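Local structure of giardin subunit alpha-1 (Giardia intestinalis, 4EVF) at residues 134-140 with 212-217; 91-97 with 246-251; 158-162 with 173-178; 20-24 with 283-287. The protein belongs to the annexin family, binds calcium and, in a calcium-dependent way, phospholipids, and takes part in parasite attachment and in remodelling of the cytoskeleton. The contacts are given in a common frame with arbitrary orientation. Numbering follows the deposited sequence.

All four contacts are nested along the chain and none cross. Helix 20-28, the second of repeat 1, supplies residues 20-24, which are met only near the C terminus by 283-287, so contact 4 closes the outermost loop and ties repeat 1 to repeat 4. Next, 91-97 opens contact 2, closed by 246-251 between repeats 2 and 4. Inside it, 134-140 and 212-217 form contact 1 between repeats 2 and 3, and innermost lies contact 3, within repeat 3. Contact 1 touches both contact 2, through Thr212 and His92 among others, and contact 3, through Leu139 and Phe178. Contacts 3 and 4 are farthest apart, their centres about 43 Å from each other.

Contact 1 (134-140 with 212-217); sequences EDWCLLM and TDYYTF
Helices 135-145 and 211-225, the last of annexin repeats 2 and 3, run in the same sense: the axes of the short segments are inclined at 29° and approach to 8.8 Å, with Trp136 CA 4.6 Å from Asp213 CA. Trp136 (chi1 p) is the most covered residue; Thr212 CG2 sits over its five-membered ring, a CH-pi contact 3.4 Å from the centroid. Trp136 N donates to Asp213 OD1 (2.8 Å) and NE1 to OE1 (2.8 Å) of the N-cap residue Glu134. One water joins Glu134 OE2 (2.9 Å) to Asp213 N (3.0 Å), another Asp135 N (2.9 Å) to Asp213 OD2 (2.7 Å). Thr216 OG1 donates to Thr212 O (2.8 Å) and lies 3.2 Å from Trp136 CB. Leu139 (chi1 t, chi2 p) lays CD2 over the Phe217 ring, 3.5 Å from the centroid. The contact is part of the interface by which repeats 2 and 3 pack together in annexins. Helix 92-100 lies alongside, His92 ND1 hydrogen-bonded to Thr212 OG1; helix 171-180 puts Phe178 against Leu139.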
# COMPACT_ATOMS: atom_id res chain seq x y z
N GLU A 134 -15.37 12.81 11.38
CA GLU A 134 -14.43 12.05 12.20
C GLU A 134 -12.99 12.43 11.88
O GLU A 134 -12.67 12.88 10.77
CB GLU A 134 -14.61 10.54 11.99
CG GLU A 134 -15.80 9.93 12.73
CD GLU A 134 -15.73 8.40 12.74
OE1 GLU A 134 -16.03 7.78 11.70
OE2 GLU A 134 -15.39 7.84 13.80
N ASP A 135 -12.10 12.24 12.84
CA ASP A 135 -10.72 12.66 12.65
C ASP A 135 -10.00 11.87 11.56
O ASP A 135 -9.11 12.40 10.91
CB ASP A 135 -9.95 12.62 13.96
CG ASP A 135 -10.34 13.76 14.89
OD1 ASP A 135 -9.82 13.81 16.02
OD2 ASP A 135 -11.14 14.61 14.47
N TRP A 136 -10.38 10.61 11.34
CA TRP A 136 -9.75 9.83 10.27
C TRP A 136 -10.04 10.44 8.89
O TRP A 136 -9.17 10.46 8.02
CB TRP A 136 -10.12 8.34 10.34
CG TRP A 136 -11.53 8.01 9.96
CD1 TRP A 136 -12.59 7.83 10.81
CD2 TRP A 136 -12.04 7.78 8.64
NE1 TRP A 136 -13.72 7.52 10.09
CE2 TRP A 136 -13.41 7.48 8.76
CE3 TRP A 136 -11.46 7.80 7.37
CZ2 TRP A 136 -14.21 7.22 7.66
CZ3 TRP A 136 -12.26 7.53 6.27
CH2 TRP A 136 -13.62 7.24 6.42
N CYS A 137 -11.26 10.94 8.70
CA CYS A 137 -11.63 11.60 7.45
C CYS A 137 -10.75 12.81 7.22
O CYS A 137 -10.24 13.02 6.12
CB CYS A 137 -13.09 12.05 7.48
SG CYS A 137 -14.23 10.87 8.22
N LEU A 138 -10.59 13.62 8.27
CA LEU A 138 -9.84 14.87 8.17
C LEU A 138 -8.36 14.60 7.87
O LEU A 138 -7.74 15.32 7.08
CB LEU A 138 -9.99 15.68 9.46
CG LEU A 138 -11.39 16.19 9.83
CD1 LEU A 138 -11.36 16.90 11.16
CD2 LEU A 138 -11.92 17.12 8.74
N LEU A 139 -7.79 13.59 8.51
CA LEU A 139 -6.41 13.20 8.23
C LEU A 139 -6.25 12.70 6.80
O LEU A 139 -5.27 13.03 6.14
CB LEU A 139 -5.88 12.17 9.23
CG LEU A 139 -4.42 11.72 9.06
CD1 LEU A 139 -3.43 12.88 9.11
CD2 LEU A 139 -4.07 10.68 10.13
N MET A 140 -7.21 11.90 6.32
CA MET A 140 -7.10 11.37 4.95
C MET A 140 -7.18 12.48 3.90
O MET A 140 -6.47 12.44 2.89
CB MET A 140 -8.13 10.27 4.67
CG MET A 140 -7.73 8.93 5.28
SD MET A 140 -8.77 7.57 4.71
CE MET A 140 -8.26 6.26 5.84
N THR A 212 -11.68 3.24 13.49
CA THR A 212 -11.10 3.76 12.24
C THR A 212 -10.14 4.94 12.48
O THR A 212 -9.11 5.05 11.79
CB THR A 212 -12.20 4.13 11.21
OG1 THR A 212 -13.07 3.00 11.00
CG2 THR A 212 -11.57 4.52 9.86
N ASP A 213 -10.45 5.79 13.46
CA ASP A 213 -9.51 6.85 13.83
C ASP A 213 -8.19 6.21 14.18
O ASP A 213 -7.14 6.60 13.66
CB ASP A 213 -9.97 7.65 15.05
CG ASP A 213 -11.09 8.63 14.73
OD1 ASP A 213 -11.24 9.05 13.56
OD2 ASP A 213 -11.81 8.99 15.68
N TYR A 214 -8.26 5.24 15.09
CA TYR A 214 -7.07 4.54 15.53
C TYR A 214 -6.25 3.98 14.37
O TYR A 214 -5.06 4.28 14.23
CB TYR A 214 -7.43 3.41 16.50
CG TYR A 214 -6.22 2.58 16.82
CD1 TYR A 214 -5.30 3.01 17.77
CD2 TYR A 214 -5.97 1.38 16.16
CE1 TYR A 214 -4.18 2.28 18.07
CE2 TYR A 214 -4.85 0.63 16.44
CZ TYR A 214 -3.95 1.09 17.40
OH TYR A 214 -2.83 0.36 17.70
N TYR A 215 -6.87 3.15 13.55
CA TYR A 215 -6.15 2.49 12.47
C TYR A 215 -5.60 3.49 11.46
O TYR A 215 -4.52 3.27 10.92
CB TYR A 215 -7.00 1.42 11.79
CG TYR A 215 -7.24 0.26 12.72
CD1 TYR A 215 -6.18 -0.52 13.15
CD2 TYR A 215 -8.52 -0.01 13.21
CE1 TYR A 215 -6.38 -1.57 14.03
CE2 TYR A 215 -8.73 -1.06 14.09
CZ TYR A 215 -7.66 -1.83 14.49
OH TYR A 215 -7.86 -2.87 15.36
N THR A 216 -6.32 4.57 11.23
CA THR A 216 -5.86 5.59 10.28
C THR A 216 -4.56 6.24 10.76
O THR A 216 -3.58 6.33 10.00
CB THR A 216 -6.93 6.68 10.01
OG1 THR A 216 -8.09 6.09 9.41
CG2 THR A 216 -6.37 7.74 9.07
N PHE A 217 -4.55 6.68 12.01
CA PHE A 217 -3.34 7.30 12.58
C PHE A 217 -2.20 6.29 12.76
O PHE A 217 -1.02 6.62 12.62
CB PHE A 217 -3.66 8.02 13.90
CG PHE A 217 -4.31 9.36 13.72
CD1 PHE A 217 -5.66 9.47 13.43
CD2 PHE A 217 -3.57 10.53 13.86
CE1 PHE A 217 -6.26 10.70 13.26
CE2 PHE A 217 -4.15 11.77 13.69
CZ PHE A 217 -5.51 11.86 13.40
O HOH W 1 -13.29 5.92 14.47
O HOH W 2 -13.09 11.29 15.34

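Contact 2 (91-97 with 246-251); sequences DHMAFFD and KRMRRI
In the annexin fold this is the pairing of the second helices of repeats 2 and 4, which flank the polar centre of the molecule; the contact lies about 7 Å (centre to centre) from the middle of the chain, and its salt-bridge network is consistent with the charged central pore known from other annexins. Helices 92-100 and 245-255 run nearly parallel: over the short segments the signed crossing angle is -22° and the axes come within 10.0 Å. Nearest CA atoms are Ala94 with Arg247 (7.0 Å) and Asp97 with Ile251 (6.1 Å). Asp91, chi1 t, is the N-cap; its OD1 accepts from Ala94 N at 3.1 Å. Its OD2 accepts from a water (2.5 Å) that in turn accepts from Arg250 NH1 (3.0 Å) and, weakly, from Lys246 NZ (3.3 Å). Met93 places CB 3.6 Å from Arg247 NH1. The small Ala94 leaves room for Arg250 (chi1 m, chi2 t, chi3 m), whose guanidinium lies with one face over Ala94 CA, NE 3.7 Å from that atom. Phe96 meets Arg247 NH1 at its ring edge, with CD2 4.3 Å away. Asp97, chi1 m, is the most covered residue and bridges two arginines: OD1 accepts from NH1 of Arg247 (chi1 t) at 3.1 Å, and OD2, whose modelled position is less certain, accepts from Arg250 NE and NH2 (both 2.8 Å). Asp97 CG rests 3.7 Å from Ile251 CG2.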
# COMPACT_ATOMS: atom_id res chain seq x y z
N ASP A 91 -15.00 1.10 2.04
CA ASP A 91 -14.06 0.03 2.40
C ASP A 91 -12.85 0.62 3.12
O ASP A 91 -11.86 0.98 2.49
CB ASP A 91 -13.62 -0.76 1.16
CG ASP A 91 -12.92 -2.09 1.50
OD1 ASP A 91 -12.33 -2.20 2.60
OD2 ASP A 91 -12.95 -3.03 0.66
N HIS A 92 -12.92 0.72 4.45
CA HIS A 92 -11.84 1.40 5.18
C HIS A 92 -10.50 0.68 5.06
O HIS A 92 -9.45 1.31 4.99
CB HIS A 92 -12.20 1.61 6.65
CG HIS A 92 -13.39 2.51 6.86
ND1 HIS A 92 -13.81 2.91 8.11
CD2 HIS A 92 -14.24 3.08 5.98
CE1 HIS A 92 -14.87 3.68 7.99
NE2 HIS A 92 -15.16 3.80 6.71
N MET A 93 -10.53 -0.65 5.06
CA MET A 93 -9.29 -1.40 4.91
C MET A 93 -8.64 -1.04 3.57
O MET A 93 -7.44 -0.78 3.51
CB MET A 93 -9.52 -2.90 5.03
CG MET A 93 -9.74 -3.35 6.48
SD MET A 93 -10.02 -5.13 6.60
CE MET A 93 -11.59 -5.27 5.77
N ALA A 94 -9.45 -1.01 2.52
CA ALA A 94 -8.97 -0.66 1.19
C ALA A 94 -8.43 0.78 1.17
O ALA A 94 -7.42 1.07 0.51
CB ALA A 94 -10.06 -0.82 0.17
N PHE A 95 -9.11 1.67 1.90
CA PHE A 95 -8.63 3.05 2.04
C PHE A 95 -7.18 3.07 2.51
O PHE A 95 -6.35 3.79 1.94
CB PHE A 95 -9.49 3.85 3.05
CG PHE A 95 -10.86 4.23 2.54
CD1 PHE A 95 -11.22 4.05 1.22
CD2 PHE A 95 -11.80 4.79 3.41
CE1 PHE A 95 -12.49 4.40 0.75
CE2 PHE A 95 -13.06 5.16 2.96
CZ PHE A 95 -13.41 4.96 1.62
N PHE A 96 -6.87 2.30 3.56
CA PHE A 96 -5.50 2.26 4.08
C PHE A 96 -4.52 1.81 3.00
O PHE A 96 -3.44 2.41 2.84
CB PHE A 96 -5.38 1.32 5.31
CG PHE A 96 -6.32 1.65 6.43
CD1 PHE A 96 -6.70 2.96 6.68
CD2 PHE A 96 -6.85 0.64 7.23
CE1 PHE A 96 -7.58 3.27 7.71
CE2 PHE A 96 -7.73 0.94 8.26
CZ PHE A 96 -8.10 2.25 8.50
N ASP A 97 -4.91 0.77 2.26
CA ASP A 97 -4.06 0.18 1.23
C ASP A 97 -3.78 1.14 0.07
O ASP A 97 -2.70 1.13 -0.49
CB ASP A 97 -4.66 -1.12 0.68
CG ASP A 97 -4.94 -2.14 1.78
OD1 ASP A 97 -4.45 -1.95 2.92
OD2 ASP A 97 -5.65 -3.13 1.49
N LYS A 246 -8.04 -10.13 -0.70
CA LYS A 246 -8.27 -8.85 -1.37
C LYS A 246 -7.22 -7.80 -1.01
O LYS A 246 -6.72 -7.11 -1.89
CB LYS A 246 -9.69 -8.33 -1.11
CG LYS A 246 -10.77 -9.30 -1.59
CD LYS A 246 -11.96 -8.56 -2.18
CE LYS A 246 -12.61 -7.64 -1.17
NZ LYS A 246 -13.23 -6.44 -1.82
N ARG A 247 -6.87 -7.71 0.28
CA ARG A 247 -5.78 -6.83 0.73
C ARG A 247 -4.43 -7.24 0.15
O ARG A 247 -3.64 -6.38 -0.25
CB ARG A 247 -5.67 -6.83 2.25
CG ARG A 247 -4.37 -6.18 2.76
CD ARG A 247 -4.66 -4.91 3.55
NE ARG A 247 -5.13 -5.24 4.87
CZ ARG A 247 -5.70 -4.40 5.73
NH1 ARG A 247 -5.94 -3.12 5.42
NH2 ARG A 247 -6.06 -4.86 6.91
N MET A 248 -4.15 -8.53 0.12
CA MET A 248 -2.86 -8.96 -0.39
C MET A 248 -2.74 -8.62 -1.87
O MET A 248 -1.66 -8.26 -2.34
CB MET A 248 -2.59 -10.44 -0.12
CG MET A 248 -2.16 -10.72 1.33
SD MET A 248 -0.83 -9.65 1.93
CE MET A 248 0.56 -10.38 1.07
N ARG A 249 -3.86 -8.70 -2.58
CA ARG A 249 -3.86 -8.38 -4.01
C ARG A 249 -3.68 -6.88 -4.24
O ARG A 249 -2.93 -6.46 -5.13
CB ARG A 249 -5.14 -8.86 -4.68
CG ARG A 249 -5.22 -8.43 -6.14
CD ARG A 249 -6.62 -7.98 -6.52
NE ARG A 249 -6.61 -7.16 -7.73
CZ ARG A 249 -7.71 -6.77 -8.38
NH1 ARG A 249 -8.90 -7.15 -7.94
NH2 ARG A 249 -7.61 -6.02 -9.47
N ARG A 250 -4.36 -6.07 -3.43
CA ARG A 250 -4.19 -4.63 -3.52
C ARG A 250 -2.73 -4.24 -3.30
O ARG A 250 -2.10 -3.70 -4.20
CB ARG A 250 -5.12 -3.88 -2.56
CG ARG A 250 -6.60 -3.98 -2.97
CD ARG A 250 -7.46 -3.05 -2.13
NE ARG A 250 -7.40 -3.37 -0.70
CZ ARG A 250 -8.31 -4.09 -0.05
NH1 ARG A 250 -9.37 -4.57 -0.70
NH2 ARG A 250 -8.17 -4.32 1.25
N ILE A 251 -2.18 -4.55 -2.13
CA ILE A 251 -0.84 -4.05 -1.81
C ILE A 251 0.29 -4.73 -2.58
O ILE A 251 1.29 -4.09 -2.93
CB ILE A 251 -0.55 -4.05 -0.28
CG1 ILE A 251 -0.21 -5.45 0.24
CG2 ILE A 251 -1.73 -3.48 0.51
CD1 ILE A 251 -0.14 -5.50 1.77
O HOH W 3 -11.82 -5.20 0.93

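Contact 3 (158-162 with 173-178); sequences EAQRL and YLIDFF
Helices 155-167 and 171-180, the first two of annexin repeat 3, form a helical hairpin. The short segments run at 144° to each other, roughly antiparallel, and their axes come no closer than 11.9 Å, wide enough for large side chains to fill the space; the nearest CA atoms are Leu162 and Leu174, at 7.5 Å. The principal bump is Leu162, with chi1 near -141° and chi2 near -139°, and the hollow is made by Tyr173, Leu174, Phe177 and Phe178. At one side Leu162 CD2 meets Leu174 CD1 (3.8 Å) and Tyr173 CE2 (4.2 Å). Toward the next turn Leu162 CG lies above the Phe177 ring, 4.0 Å from its centroid and 9° off the normal, a CH-pi contact, with Leu162 CD1 4.0 Å from Phe177 CE1. Phe177 and Tyr173 both have chi1 t. In return the Tyr173 side chain reaches across, its OH 3.3 Å from Arg161 CB, and Glu158 CG abuts the edge of Phe177 at CE2 (4.2 Å). One water joins the polar ends: it accepts from Tyr173 OH and donates to Glu158 O and Glu158 OE2, each at 2.7 Å. Glu158 OE2 also makes a salt bridge with Arg151. The chemistry implies a hairpin held chiefly by aliphatic-aromatic packing, with Tyr173 OH and Glu158 joined by a single bound water.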
# COMPACT_ATOMS: atom_id res chain seq x y z
N GLU A 158 9.80 19.11 19.12
CA GLU A 158 8.64 18.71 18.35
C GLU A 158 7.92 17.55 19.03
O GLU A 158 6.69 17.50 19.05
CB GLU A 158 9.08 18.34 16.93
CG GLU A 158 8.05 18.64 15.85
CD GLU A 158 7.70 20.11 15.75
OE1 GLU A 158 8.62 20.95 15.70
OE2 GLU A 158 6.50 20.43 15.71
N ALA A 159 8.70 16.63 19.59
CA ALA A 159 8.13 15.51 20.34
C ALA A 159 7.39 16.00 21.58
O ALA A 159 6.33 15.47 21.93
CB ALA A 159 9.20 14.51 20.71
N GLN A 160 7.93 17.01 22.26
CA GLN A 160 7.27 17.60 23.43
C GLN A 160 5.93 18.27 23.08
O GLN A 160 4.93 18.02 23.74
CB GLN A 160 8.20 18.58 24.16
CG GLN A 160 7.52 19.45 25.23
CD GLN A 160 7.15 18.69 26.51
OE1 GLN A 160 6.91 17.47 26.49
NE2 GLN A 160 7.10 19.40 27.63
N ARG A 161 5.92 19.11 22.05
CA ARG A 161 4.66 19.70 21.57
C ARG A 161 3.66 18.61 21.16
O ARG A 161 2.46 18.74 21.40
CB ARG A 161 4.89 20.65 20.38
CG ARG A 161 5.77 21.86 20.67
CD ARG A 161 5.70 22.89 19.53
NE ARG A 161 7.00 23.16 18.90
CZ ARG A 161 7.94 23.94 19.43
NH1 ARG A 161 7.76 24.51 20.62
NH2 ARG A 161 9.08 24.14 18.77
N LEU A 162 4.17 17.55 20.54
CA LEU A 162 3.32 16.44 20.10
C LEU A 162 2.71 15.76 21.31
O LEU A 162 1.50 15.57 21.38
CB LEU A 162 4.15 15.43 19.29
CG LEU A 162 3.56 14.74 18.04
CD1 LEU A 162 3.93 13.25 17.98
CD2 LEU A 162 2.05 14.92 17.94
N TYR A 173 -4.21 19.68 16.21
CA TYR A 173 -2.74 19.65 16.07
C TYR A 173 -2.30 18.29 15.54
O TYR A 173 -1.36 18.19 14.74
CB TYR A 173 -2.08 19.93 17.43
CG TYR A 173 -0.58 20.07 17.40
CD1 TYR A 173 0.01 21.33 17.44
CD2 TYR A 173 0.26 18.96 17.37
CE1 TYR A 173 1.38 21.48 17.42
CE2 TYR A 173 1.63 19.09 17.35
CZ TYR A 173 2.19 20.37 17.37
OH TYR A 173 3.55 20.53 17.36
N LEU A 174 -2.97 17.25 16.01
CA LEU A 174 -2.65 15.88 15.61
C LEU A 174 -2.89 15.65 14.12
O LEU A 174 -2.06 15.05 13.43
CB LEU A 174 -3.48 14.91 16.44
CG LEU A 174 -2.88 14.30 17.70
CD1 LEU A 174 -1.75 15.10 18.32
CD2 LEU A 174 -3.99 13.98 18.72
N ILE A 175 -4.03 16.13 13.63
CA ILE A 175 -4.41 15.94 12.23
C ILE A 175 -3.43 16.68 11.33
O ILE A 175 -2.96 16.15 10.32
CB ILE A 175 -5.85 16.41 11.99
CG1 ILE A 175 -6.84 15.50 12.73
CG2 ILE A 175 -6.18 16.42 10.51
CD1 ILE A 175 -8.22 16.11 12.91
N ASP A 176 -3.11 17.91 11.70
CA ASP A 176 -2.17 18.72 10.94
C ASP A 176 -0.77 18.12 11.02
O ASP A 176 -0.06 18.08 10.02
CB ASP A 176 -2.17 20.15 11.46
CG ASP A 176 -1.16 21.01 10.75
OD1 ASP A 176 -1.49 21.51 9.66
OD2 ASP A 176 -0.04 21.18 11.29
N PHE A 177 -0.36 17.66 12.20
CA PHE A 177 0.97 17.09 12.34
C PHE A 177 1.18 15.85 11.48
O PHE A 177 2.09 15.78 10.66
CB PHE A 177 1.30 16.76 13.80
CG PHE A 177 2.62 16.07 13.97
CD1 PHE A 177 2.70 14.68 13.93
CD2 PHE A 177 3.78 16.80 14.12
CE1 PHE A 177 3.92 14.05 14.06
CE2 PHE A 177 4.99 16.18 14.27
CZ PHE A 177 5.07 14.80 14.24
N PHE A 178 0.33 14.84 11.67
CA PHE A 178 0.46 13.62 10.89
C PHE A 178 0.21 13.85 9.39
O PHE A 178 0.80 13.19 8.55
CB PHE A 178 -0.42 12.51 11.47
CG PHE A 178 0.14 11.93 12.74
CD1 PHE A 178 1.09 10.93 12.69
CD2 PHE A 178 -0.26 12.41 13.98
CE1 PHE A 178 1.63 10.40 13.85
CE2 PHE A 178 0.28 11.90 15.13
CZ PHE A 178 1.22 10.89 15.08
O HOH W 4 5.22 18.48 17.06

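Contact 4 (20-24 with 283-287)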
# COMPACT_ATOMS: atom_id res chain seq x y z
N GLU A 20 1.36 -20.49 -12.76
CA GLU A 20 1.12 -19.28 -11.97
C GLU A 20 2.34 -18.82 -11.17
O GLU A 20 2.67 -17.63 -11.15
CB GLU A 20 -0.06 -19.49 -11.02
CG GLU A 20 -1.40 -19.44 -11.71
CD GLU A 20 -2.56 -19.59 -10.74
OE1 GLU A 20 -2.40 -20.28 -9.71
OE2 GLU A 20 -3.62 -18.99 -11.00
N VAL A 21 2.99 -19.76 -10.49
CA VAL A 21 4.16 -19.39 -9.71
C VAL A 21 5.26 -18.84 -10.62
O VAL A 21 5.99 -17.92 -10.25
CB VAL A 21 4.68 -20.56 -8.86
CG1 VAL A 21 5.94 -20.15 -8.13
CG2 VAL A 21 3.62 -20.99 -7.85
N GLN A 22 5.37 -19.40 -11.83
CA GLN A 22 6.38 -18.92 -12.77
C GLN A 22 6.09 -17.49 -13.25
O GLN A 22 7.02 -16.69 -13.42
CB GLN A 22 6.51 -19.88 -13.97
CG GLN A 22 7.55 -19.45 -14.99
CD GLN A 22 8.95 -19.29 -14.40
OE1 GLN A 22 9.20 -19.68 -13.26
NE2 GLN A 22 9.86 -18.73 -15.19
N ILE A 23 4.82 -17.17 -13.47
CA ILE A 23 4.48 -15.79 -13.82
C ILE A 23 4.79 -14.88 -12.64
O ILE A 23 5.36 -13.80 -12.80
CB ILE A 23 3.00 -15.66 -14.22
CG1 ILE A 23 2.72 -16.50 -15.47
CG2 ILE A 23 2.61 -14.19 -14.40
CD1 ILE A 23 1.25 -16.73 -15.73
N ALA A 24 4.42 -15.32 -11.44
CA ALA A 24 4.73 -14.58 -10.23
C ALA A 24 6.24 -14.41 -10.07
O ALA A 24 6.71 -13.34 -9.70
CB ALA A 24 4.13 -15.29 -8.99
N ARG A 283 -2.97 -22.42 -3.48
CA ARG A 283 -2.73 -21.67 -4.72
C ARG A 283 -2.12 -20.29 -4.44
O ARG A 283 -1.05 -19.96 -4.96
CB ARG A 283 -4.05 -21.54 -5.50
CG ARG A 283 -3.93 -20.86 -6.86
CD ARG A 283 -5.30 -20.64 -7.47
NE ARG A 283 -5.24 -19.96 -8.77
CZ ARG A 283 -6.30 -19.38 -9.34
NH1 ARG A 283 -7.47 -19.39 -8.73
NH2 ARG A 283 -6.17 -18.78 -10.52
N MET A 284 -2.79 -19.50 -3.62
CA MET A 284 -2.38 -18.12 -3.36
C MET A 284 -1.03 -18.00 -2.66
O MET A 284 -0.22 -17.13 -2.99
CB MET A 284 -3.44 -17.39 -2.54
CG MET A 284 -3.01 -16.00 -2.08
SD MET A 284 -2.83 -14.84 -3.47
CE MET A 284 -4.54 -14.69 -3.99
N ALA A 285 -0.80 -18.85 -1.66
CA ALA A 285 0.39 -18.71 -0.82
C ALA A 285 1.73 -18.73 -1.58
O ALA A 285 2.58 -17.87 -1.35
CB ALA A 285 0.38 -19.73 0.31
N PRO A 286 1.94 -19.72 -2.45
CA PRO A 286 3.22 -19.73 -3.16
C PRO A 286 3.39 -18.49 -4.03
O PRO A 286 4.50 -17.99 -4.20
CB PRO A 286 3.15 -21.00 -4.03
CG PRO A 286 1.71 -21.40 -4.04
CD PRO A 286 1.13 -20.92 -2.75
N ILE A 287 2.29 -17.99 -4.57
CA ILE A 287 2.33 -16.78 -5.37
C ILE A 287 2.82 -15.62 -4.51
O ILE A 287 3.76 -14.92 -4.89
CB ILE A 287 0.97 -16.46 -5.99
CG1 ILE A 287 0.62 -17.50 -7.06
CG2 ILE A 287 0.96 -15.04 -6.56
CD1 ILE A 287 -0.81 -17.41 -7.57
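Arg283 opens the second segment and carries the salt bridge of the contact. Extended through chi1, chi2 and chi3, all t, it brings its guanidinium edge-on to the carboxylate of Glu20: NE donates to OE1 (3.0 Å) and NH2 to OE2 (2.6 Å), a side-on bidentate salt bridge, and NE lies 2.9 Å from OE2 in a further hydrogen bond. Glu20 is the most covered residue, and Arg283 NH1 has its own partner in Gly60 O. Further on, Pro286 presents its ring to Val21, with CB 3.8 Å from Val21 CG2. Ile287 then fills the space between the backbones: its CG2 lies 4.0 Å from Ala24 CB and its CD1 3.9 Å from Glu20 OE1, so it packs beneath the salt bridge. The nearest CA atoms are those of Val21 and Ile287, 5.4 Å apart. The geometry is thus a small apolar patch topped by a charged pair, joining the second helix of repeat 1 (20-28) to the last helix of repeat 4 (284-292), as in the interface between repeats 1 and 4 of annexins. Around it, helix 62-70 lies against both segments, Glu63 touching Glu20, Met284 and Ile287, while helix 4-16 packs on Ile23.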